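Local coordinates for phosphatidylinositol-specific phospholipase C1 (PDB 3H4X), which is a bacterial phosphatidylinositol-specific phospholipase C of the calcium-dependent family, built as a TIM-type barrel of mainly parallel strands ringed by helices, at residues Asp146-Pro160 with Gln223-Val235. Residues are numbered along the deposited sequence; the frame is centred on the assembly and turned at random.
Sequences DALIRQKLGDAVYGP and QGKLAQSTAFPAV. With EOH (ethanol), chain L; EOH (ethanol), chain K.
P160 and T230 bury the most surface here. In this TIM-barrel fold, helix 142-153 and the chain after it, up to the start of helix 160-164, pack on the loop from helix 209-222 into strand 232-236. P160 opens helix 160-164 behind the N-cap G159, and its CG sits over the face of F232, a CH-pi contact 4.1 Å from the ring centroid and almost on its normal. Beside the same ring, near its plane, sits the carbonyl O of Y158, while the W179 ring meets F232 with planes about 55° apart. P160 CG also presses to 3.0 Å from A231 O, a buried oxygen with no hydrogen-bond partner in the model. S229 OG, which donates to L226 O, lies 3.5 Å from P160 CD.

OG1 of T230 donates to D146 OD1 (2.8 Å), met on the anti side and 30° out of the carboxylate plane, and a weak bond from T230 N goes to the same oxygen. With chi1 at 66°, OG1 sits between N and the carbonyl carbon, which leaves CG2 near the D146 carbonyl and the CG of R150. D146 is further held by Y213 on OD1 and H216 on OD2, so this buried carboxylate ties helix 209-222 in as well. I149 CD1 packs 3.5 Å from T230 OG1. Farther out, R150 NH1 donates a hydrogen bond to Q228 O (3.0 Å), tilted from the guanidinium plane, with Q228 CB over one guanidinium face. One water donates to both Y158 O and T230 O, 2.7 Å from the latter.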
ATOM      1  N   ASP A 146      -1.569  -1.862 -14.274  1.00  7.28           N
ATOM      2  CA  ASP A 146      -0.491  -2.850 -14.286  1.00  7.35           C
ATOM      3  C   ASP A 146       0.551  -2.518 -15.357  1.00  7.31           C
ATOM      4  O   ASP A 146       1.758  -2.603 -15.119  1.00  7.59           O
ATOM      5  CB  ASP A 146      -1.033  -4.251 -14.579  1.00  7.69           C
ATOM      6  CG  ASP A 146      -1.748  -4.885 -13.403  1.00  7.98           C
ATOM      7  OD1 ASP A 146      -1.602  -4.423 -12.250  1.00  8.79           O
ATOM      8  OD2 ASP A 146      -2.448  -5.887 -13.655  1.00  9.25           O
ATOM      9  N   ALA A 147       0.081  -2.173 -16.552  1.00  7.40           N
ATOM     10  CA  ALA A 147       0.980  -1.924 -17.675  1.00  7.71           C
ATOM     11  C   ALA A 147       1.936  -0.771 -17.391  1.00  7.72           C
ATOM     12  O   ALA A 147       3.115  -0.831 -17.744  1.00  7.79           O
ATOM     13  CB  ALA A 147       0.190  -1.667 -18.951  1.00  8.21           C
ATOM     14  N   LEU A 148       1.426   0.277 -16.757  1.00  7.87           N
ATOM     15  CA  LEU A 148       2.241   1.435 -16.416  1.00  7.88           C
ATOM     16  C   LEU A 148       3.304   1.066 -15.389  1.00  7.48           C
ATOM     17  O   LEU A 148       4.465   1.449 -15.519  1.00  7.56           O
ATOM     18  CB  LEU A 148       1.362   2.567 -15.885  1.00  8.21           C
ATOM     19  CG  LEU A 148       2.113   3.800 -15.377  1.00  9.15           C
ATOM     20  CD1 LEU A 148       2.984   4.429 -16.459  1.00 10.17           C
ATOM     21  CD2 LEU A 148       1.124   4.811 -14.830  1.00  9.83           C
ATOM     22  N   ILE A 149       2.907   0.329 -14.359  1.00  7.67           N
ATOM     23  CA  ILE A 149       3.861  -0.085 -13.342  1.00  8.05           C
ATOM     24  C   ILE A 149       4.929  -1.010 -13.929  1.00  8.16           C
ATOM     25  O   ILE A 149       6.113  -0.862 -13.622  1.00  8.49           O
ATOM     26  CB  ILE A 149       3.150  -0.714 -12.124  1.00  7.94           C
ATOM     27  CG1 ILE A 149       2.388   0.375 -11.358  1.00  8.56           C
ATOM     28  CG2 ILE A 149       4.150  -1.413 -11.214  1.00  8.77           C
ATOM     29  CD1 ILE A 149       1.504  -0.140 -10.256  1.00  9.32           C
ATOM     30  N   ARG A 150       4.524  -1.941 -14.790  1.00  8.10           N
ATOM     31  CA  ARG A 150       5.496  -2.809 -15.464  1.00  8.64           C
ATOM     32  C   ARG A 150       6.490  -1.979 -16.268  1.00  8.62           C
ATOM     33  O   ARG A 150       7.690  -2.232 -16.235  1.00  8.84           O
ATOM     34  CB  ARG A 150       4.812  -3.818 -16.397  1.00  9.22           C
ATOM     35  CG  ARG A 150       4.059  -4.937 -15.693  1.00 10.04           C
ATOM     36  CD  ARG A 150       3.790  -6.138 -16.611  1.00 11.02           C
ATOM     37  NE  ARG A 150       3.186  -5.755 -17.886  1.00 11.15           N
ATOM     38  CZ  ARG A 150       1.882  -5.569 -18.077  1.00 10.41           C
ATOM     39  NH1 ARG A 150       1.023  -5.728 -17.075  1.00 10.40           N
ATOM     40  NH2 ARG A 150       1.435  -5.216 -19.276  1.00 11.30           N
ATOM     41  N   GLN A 151       5.986  -0.988 -16.993  1.00  8.54           N
ATOM     42  CA  GLN A 151       6.834  -0.146 -17.830  1.00  8.88           C
ATOM     43  C   GLN A 151       7.853   0.628 -17.000  1.00  8.64           C
ATOM     44  O   GLN A 151       9.025   0.721 -17.364  1.00  9.04           O
ATOM     45  CB  GLN A 151       5.972   0.819 -18.648  1.00  9.37           C
ATOM     46  CG  GLN A 151       6.744   1.651 -19.663  1.00 11.29           C
ATOM     47  CD  GLN A 151       7.147   3.012 -19.139  1.00 13.24           C
ATOM     48  OE1 GLN A 151       6.372   3.688 -18.463  1.00 14.54           O
ATOM     49  NE2 GLN A 151       8.365   3.436 -19.472  1.00 14.43           N
ATOM     50  N   LYS A 152       7.408   1.183 -15.879  1.00  8.23           N
ATOM     51  CA  LYS A 152       8.269   2.042 -15.072  1.00  8.52           C
ATOM     52  C   LYS A 152       9.232   1.281 -14.168  1.00  8.69           C
ATOM     53  O   LYS A 152      10.374   1.701 -13.980  1.00  8.70           O
ATOM     54  CB  LYS A 152       7.425   2.993 -14.225  1.00  8.70           C
ATOM     55  CG  LYS A 152       6.673   4.036 -15.033  1.00 10.09           C
ATOM     56  CD  LYS A 152       7.598   5.111 -15.571  1.00 12.64           C
ATOM     57  CE  LYS A 152       6.800   6.232 -16.217  1.00 14.29           C
ATOM     58  NZ  LYS A 152       7.676   7.345 -16.664  1.00 16.60           N
ATOM     59  N   LEU A 153       8.763   0.178 -13.593  1.00  8.76           N
ATOM     60  CA  LEU A 153       9.503  -0.498 -12.523  1.00  9.55           C
ATOM     61  C   LEU A 153       9.951  -1.918 -12.857  1.00 10.30           C
ATOM     62  O   LEU A 153      10.882  -2.438 -12.241  1.00 10.59           O
ATOM     63  CB  LEU A 153       8.672  -0.528 -11.241  1.00  9.22           C
ATOM     64  CG  LEU A 153       8.450   0.827 -10.578  1.00  9.77           C
ATOM     65  CD1 LEU A 153       7.551   0.678  -9.363  1.00  9.75           C
ATOM     66  CD2 LEU A 153       9.787   1.443 -10.190  1.00 11.75           C
ATOM     67  N   GLY A 154       9.274  -2.554 -13.805  1.00 11.13           N
ATOM     68  CA  GLY A 154       9.651  -3.892 -14.242  1.00 11.90           C
ATOM     69  C   GLY A 154       9.941  -4.853 -13.105  1.00 12.26           C
ATOM     70  O   GLY A 154       9.083  -5.107 -12.256  1.00 12.51           O
ATOM     71  N   ASP A 155      11.164  -5.382 -13.094  1.00 12.81           N
ATOM     72  CA  ASP A 155      11.557  -6.458 -12.189  1.00 13.25           C
ATOM     73  C   ASP A 155      11.643  -6.048 -10.723  1.00 12.38           C
ATOM     74  O   ASP A 155      11.846  -6.895  -9.854  1.00 12.84           O
ATOM     75  CB  ASP A 155      12.891  -7.075 -12.642  1.00 14.19           C
ATOM     76  CG  ASP A 155      14.074  -6.128 -12.467  1.00 16.51           C
ATOM     77  OD1 ASP A 155      13.876  -4.967 -12.049  1.00 19.38           O
ATOM     78  OD2 ASP A 155      15.216  -6.553 -12.752  1.00 19.35           O
ATOM     79  N   ALA A 156      11.496  -4.759 -10.445  1.00 11.28           N
ATOM     80  CA  ALA A 156      11.572  -4.275  -9.075  1.00 10.47           C
ATOM     81  C   ALA A 156      10.294  -4.546  -8.279  1.00  9.75           C
ATOM     82  O   ALA A 156      10.274  -4.369  -7.065  1.00 10.26           O
ATOM     83  CB  ALA A 156      11.899  -2.793  -9.057  1.00 10.89           C
ATOM     84  N   VAL A 157       9.236  -4.975  -8.958  1.00  9.12           N
ATOM     85  CA  VAL A 157       7.955  -5.215  -8.300  1.00  8.99           C
ATOM     86  C   VAL A 157       7.815  -6.659  -7.835  1.00  8.61           C
ATOM     87  O   VAL A 157       8.141  -7.590  -8.570  1.00  9.34           O
ATOM     88  CB  VAL A 157       6.780  -4.871  -9.233  1.00  9.38           C
ATOM     89  CG1 VAL A 157       5.446  -5.107  -8.531  1.00 10.15           C
ATOM     90  CG2 VAL A 157       6.893  -3.437  -9.707  1.00 10.58           C
ATOM     91  N   TYR A 158       7.337  -6.839  -6.608  1.00  8.02           N
ATOM     92  CA  TYR A 158       6.919  -8.148  -6.136  1.00  7.91           C
ATOM     93  C   TYR A 158       5.400  -8.110  -6.086  1.00  7.68           C
ATOM     94  O   TYR A 158       4.819  -7.385  -5.281  1.00  7.83           O
ATOM     95  CB  TYR A 158       7.495  -8.441  -4.753  1.00  8.05           C
ATOM     96  CG  TYR A 158       7.255  -9.864  -4.293  1.00  8.19           C
ATOM     97  CD1 TYR A 158       8.123 -10.891  -4.652  1.00  8.62           C
ATOM     98  CD2 TYR A 158       6.161 -10.184  -3.502  1.00  9.00           C
ATOM     99  CE1 TYR A 158       7.908 -12.197  -4.230  1.00  9.21           C
ATOM    100  CE2 TYR A 158       5.938 -11.485  -3.080  1.00  9.43           C
ATOM    101  CZ  TYR A 158       6.812 -12.488  -3.449  1.00  9.38           C
ATOM    102  OH  TYR A 158       6.583 -13.777  -3.024  1.00 10.46           O
ATOM    103  N   GLY A 159       4.765  -8.874  -6.967  1.00  7.61           N
ATOM    104  CA  GLY A 159       3.317  -8.809  -7.151  1.00  7.80           C
ATOM    105  C   GLY A 159       2.624 -10.131  -6.880  1.00  7.61           C
ATOM    106  O   GLY A 159       3.265 -11.106  -6.490  1.00  7.67           O
ATOM    107  N   PRO A 160       1.298 -10.175  -7.078  1.00  7.80           N
ATOM    108  CA  PRO A 160       0.520 -11.379  -6.807  1.00  8.30           C
ATOM    109  C   PRO A 160       1.021 -12.610  -7.545  1.00  8.43           C
ATOM    110  O   PRO A 160       0.943 -13.712  -7.006  1.00  8.83           O
ATOM    111  CB  PRO A 160      -0.880 -11.004  -7.296  1.00  8.54           C
ATOM    112  CG  PRO A 160      -0.947  -9.543  -7.093  1.00  8.71           C
ATOM    113  CD  PRO A 160       0.435  -9.032  -7.414  1.00  8.04           C
ATOM    114  N   GLN A 223      -6.620 -17.135 -17.083  1.00 15.08           N
ATOM    115  CA  GLN A 223      -6.032 -17.044 -18.412  1.00 15.65           C
ATOM    116  C   GLN A 223      -4.543 -17.394 -18.392  1.00 15.38           C
ATOM    117  O   GLN A 223      -3.875 -17.339 -19.424  1.00 15.78           O
ATOM    118  CB  GLN A 223      -6.247 -15.632 -18.976  1.00 16.19           C
ATOM    119  CG  GLN A 223      -7.720 -15.226 -19.079  1.00 17.79           C
ATOM    120  CD  GLN A 223      -7.936 -13.716 -19.080  1.00 19.32           C
ATOM    121  OE1 GLN A 223      -6.983 -12.935 -19.082  1.00 20.47           O
ATOM    122  NE2 GLN A 223      -9.200 -13.303 -19.074  1.00 19.99           N
ATOM    123  N   GLY A 224      -4.031 -17.755 -17.217  1.00 14.70           N
ATOM    124  CA  GLY A 224      -2.613 -18.076 -17.050  1.00 14.27           C
ATOM    125  C   GLY A 224      -1.708 -16.859 -17.134  1.00 13.77           C
ATOM    126  O   GLY A 224      -0.525 -16.970 -17.462  1.00 14.29           O
ATOM    127  N   LYS A 225      -2.263 -15.693 -16.825  1.00 12.74           N
ATOM    128  CA  LYS A 225      -1.543 -14.431 -16.992  1.00 12.19           C
ATOM    129  C   LYS A 225      -1.328 -13.659 -15.687  1.00 11.35           C
ATOM    130  O   LYS A 225      -1.147 -12.442 -15.707  1.00 11.14           O
ATOM    131  CB  LYS A 225      -2.282 -13.547 -17.995  1.00 12.52           C
ATOM    132  CG  LYS A 225      -2.260 -14.096 -19.414  1.00 14.04           C
ATOM    133  CD  LYS A 225      -3.115 -13.266 -20.357  1.00 16.81           C
ATOM    134  CE  LYS A 225      -3.064 -13.826 -21.771  1.00 18.77           C
ATOM    135  NZ  LYS A 225      -4.187 -13.319 -22.605  1.00 20.46           N
ATOM    136  N   LEU A 226      -1.335 -14.358 -14.557  1.00 10.66           N
ATOM    137  CA  LEU A 226      -1.188 -13.683 -13.272  1.00 10.35           C
ATOM    138  C   LEU A 226       0.151 -12.946 -13.168  1.00 10.32           C
ATOM    139  O   LEU A 226       0.271 -11.967 -12.432  1.00 10.38           O
ATOM    140  CB  LEU A 226      -1.348 -14.678 -12.119  1.00 10.43           C
ATOM    141  CG  LEU A 226      -1.477 -14.056 -10.728  1.00 10.33           C
ATOM    142  CD1 LEU A 226      -2.741 -13.203 -10.615  1.00 10.47           C
ATOM    143  CD2 LEU A 226      -1.458 -15.148  -9.671  1.00 10.57           C
ATOM    144  N   ALA A 227       1.151 -13.409 -13.912  1.00 10.54           N
ATOM    145  CA  ALA A 227       2.490 -12.828 -13.831  1.00 10.78           C
ATOM    146  C   ALA A 227       2.529 -11.343 -14.164  1.00 10.98           C
ATOM    147  O   ALA A 227       3.428 -10.630 -13.725  1.00 11.51           O
ATOM    148  CB  ALA A 227       3.458 -13.589 -14.726  1.00 11.29           C
ATOM    149  N   GLN A 228       1.564 -10.869 -14.942  1.00 10.44           N
ATOM    150  CA  GLN A 228       1.587  -9.474 -15.365  1.00 10.65           C
ATOM    151  C   GLN A 228       0.913  -8.520 -14.368  1.00 10.01           C
ATOM    152  O   GLN A 228       0.920  -7.306 -14.574  1.00  9.78           O
ATOM    153  CB  GLN A 228       0.983  -9.329 -16.760  1.00 11.21           C
ATOM    154  CG  GLN A 228      -0.513  -9.528 -16.808  1.00 11.99           C
ATOM    155  CD  GLN A 228      -1.022  -9.674 -18.229  1.00 12.67           C
ATOM    156  OE1 GLN A 228      -0.542 -10.518 -18.991  1.00 13.87           O
ATOM    157  NE2 GLN A 228      -2.003  -8.857 -18.592  1.00 13.03           N
ATOM    158  N   SER A 229       0.332  -9.065 -13.298  1.00  9.40           N
ATOM    159  CA  SER A 229      -0.281  -8.239 -12.248  1.00  8.80           C
ATOM    160  C   SER A 229       0.786  -7.544 -11.406  1.00  8.33           C
ATOM    161  O   SER A 229       1.921  -8.013 -11.321  1.00  8.31           O
ATOM    162  CB  SER A 229      -1.193  -9.082 -11.348  1.00  9.01           C
ATOM    163  OG  SER A 229      -0.454 -10.034 -10.605  1.00  9.22           O
ATOM    164  N   THR A 230       0.416  -6.437 -10.767  1.00  7.91           N
ATOM    165  CA  THR A 230       1.406  -5.636 -10.050  1.00  7.92           C
ATOM    166  C   THR A 230       1.038  -5.259  -8.620  1.00  7.28           C
ATOM    167  O   THR A 230       1.889  -4.747  -7.899  1.00  8.10           O
ATOM    168  CB  THR A 230       1.739  -4.322 -10.799  1.00  8.28           C
ATOM    169  OG1 THR A 230       0.583  -3.472 -10.819  1.00  8.82           O
ATOM    170  CG2 THR A 230       2.217  -4.601 -12.220  1.00  8.74           C
ATOM    171  N   ALA A 231      -0.208  -5.489  -8.212  1.00  6.96           N
ATOM    172  CA  ALA A 231      -0.684  -4.967  -6.933  1.00  6.52           C
ATOM    173  C   ALA A 231      -1.569  -5.949  -6.182  1.00  6.33           C
ATOM    174  O   ALA A 231      -2.216  -6.810  -6.782  1.00  6.87           O
ATOM    175  CB  ALA A 231      -1.430  -3.658  -7.148  1.00  6.84           C
ATOM    176  N   PHE A 232      -1.601  -5.791  -4.863  1.00  6.52           N
ATOM    177  CA  PHE A 232      -2.462  -6.577  -3.997  1.00  6.56           C
ATOM    178  C   PHE A 232      -3.662  -5.743  -3.564  1.00  6.62           C
ATOM    179  O   PHE A 232      -3.502  -4.725  -2.894  1.00  7.03           O
ATOM    180  CB  PHE A 232      -1.680  -7.004  -2.760  1.00  6.73           C
ATOM    181  CG  PHE A 232      -0.574  -7.968  -3.051  1.00  6.90           C
ATOM    182  CD1 PHE A 232      -0.803  -9.333  -2.996  1.00  7.43           C
ATOM    183  CD2 PHE A 232       0.696  -7.521  -3.383  1.00  7.19           C
ATOM    184  CE1 PHE A 232       0.204 -10.233  -3.264  1.00  8.19           C
ATOM    185  CE2 PHE A 232       1.713  -8.420  -3.655  1.00  8.02           C
ATOM    186  CZ  PHE A 232       1.466  -9.777  -3.592  1.00  7.88           C
ATOM    187  N   PRO A 233      -4.873  -6.163  -3.946  1.00  6.43           N
ATOM    188  CA  PRO A 233      -6.044  -5.445  -3.464  1.00  6.52           C
ATOM    189  C   PRO A 233      -6.261  -5.780  -1.992  1.00  6.19           C
ATOM    190  O   PRO A 233      -6.082  -6.931  -1.579  1.00  6.53           O
ATOM    191  CB  PRO A 233      -7.178  -6.017  -4.316  1.00  7.23           C
ATOM    192  CG  PRO A 233      -6.727  -7.391  -4.644  1.00  7.12           C
ATOM    193  CD  PRO A 233      -5.233  -7.305  -4.804  1.00  6.55           C
ATOM    194  N   ALA A 234      -6.629  -4.775  -1.206  1.00  6.23           N
ATOM    195  CA  ALA A 234      -6.863  -4.961   0.212  1.00  5.98           C
ATOM    196  C   ALA A 234      -8.343  -4.838   0.543  1.00  5.89           C
ATOM    197  O   ALA A 234      -9.095  -4.144  -0.149  1.00  6.51           O
ATOM    198  CB  ALA A 234      -6.070  -3.937   1.008  1.00  6.46           C
ATOM    199  N   VAL A 235      -8.757  -5.516   1.609  1.00  5.88           N
ATOM    200  CA  VAL A 235     -10.096  -5.338   2.159  1.00  6.37           C
ATOM    201  C   VAL A 235     -10.029  -4.193   3.162  1.00  6.23           C
ATOM    202  O   VAL A 235      -9.387  -4.296   4.209  1.00  6.31           O
ATOM    203  CB  VAL A 235     -10.619  -6.612   2.834  1.00  6.60           C
ATOM    204  CG1 VAL A 235     -12.090  -6.442   3.191  1.00  7.30           C
ATOM    205  CG2 VAL A 235     -10.415  -7.810   1.918  1.00  7.36           C
TER
HETATM  206  C1  EOH L 350      -3.862  -9.842 -20.937  1.00 27.82           C
HETATM  207  C2  EOH L 350      -4.304 -10.212 -22.348  1.00 27.76           C
HETATM  208  O   EOH L 350      -3.764  -8.445 -20.757  1.00 27.73           O
HETATM  209  C1  EOH K 349       7.005  10.179 -16.081  1.00 29.61           C
HETATM  210  C2  EOH K 349       8.474  10.556 -16.228  1.00 29.71           C
HETATM  211  O   EOH K 349       6.468   9.658 -17.276  1.00 29.68           O
HETATM  212  O   HOH W   1      -2.784  -6.824 -16.330  1.00 13.26           O
HETATM  213  O   HOH W   2       2.729  -5.556  -5.432  1.00  7.26           O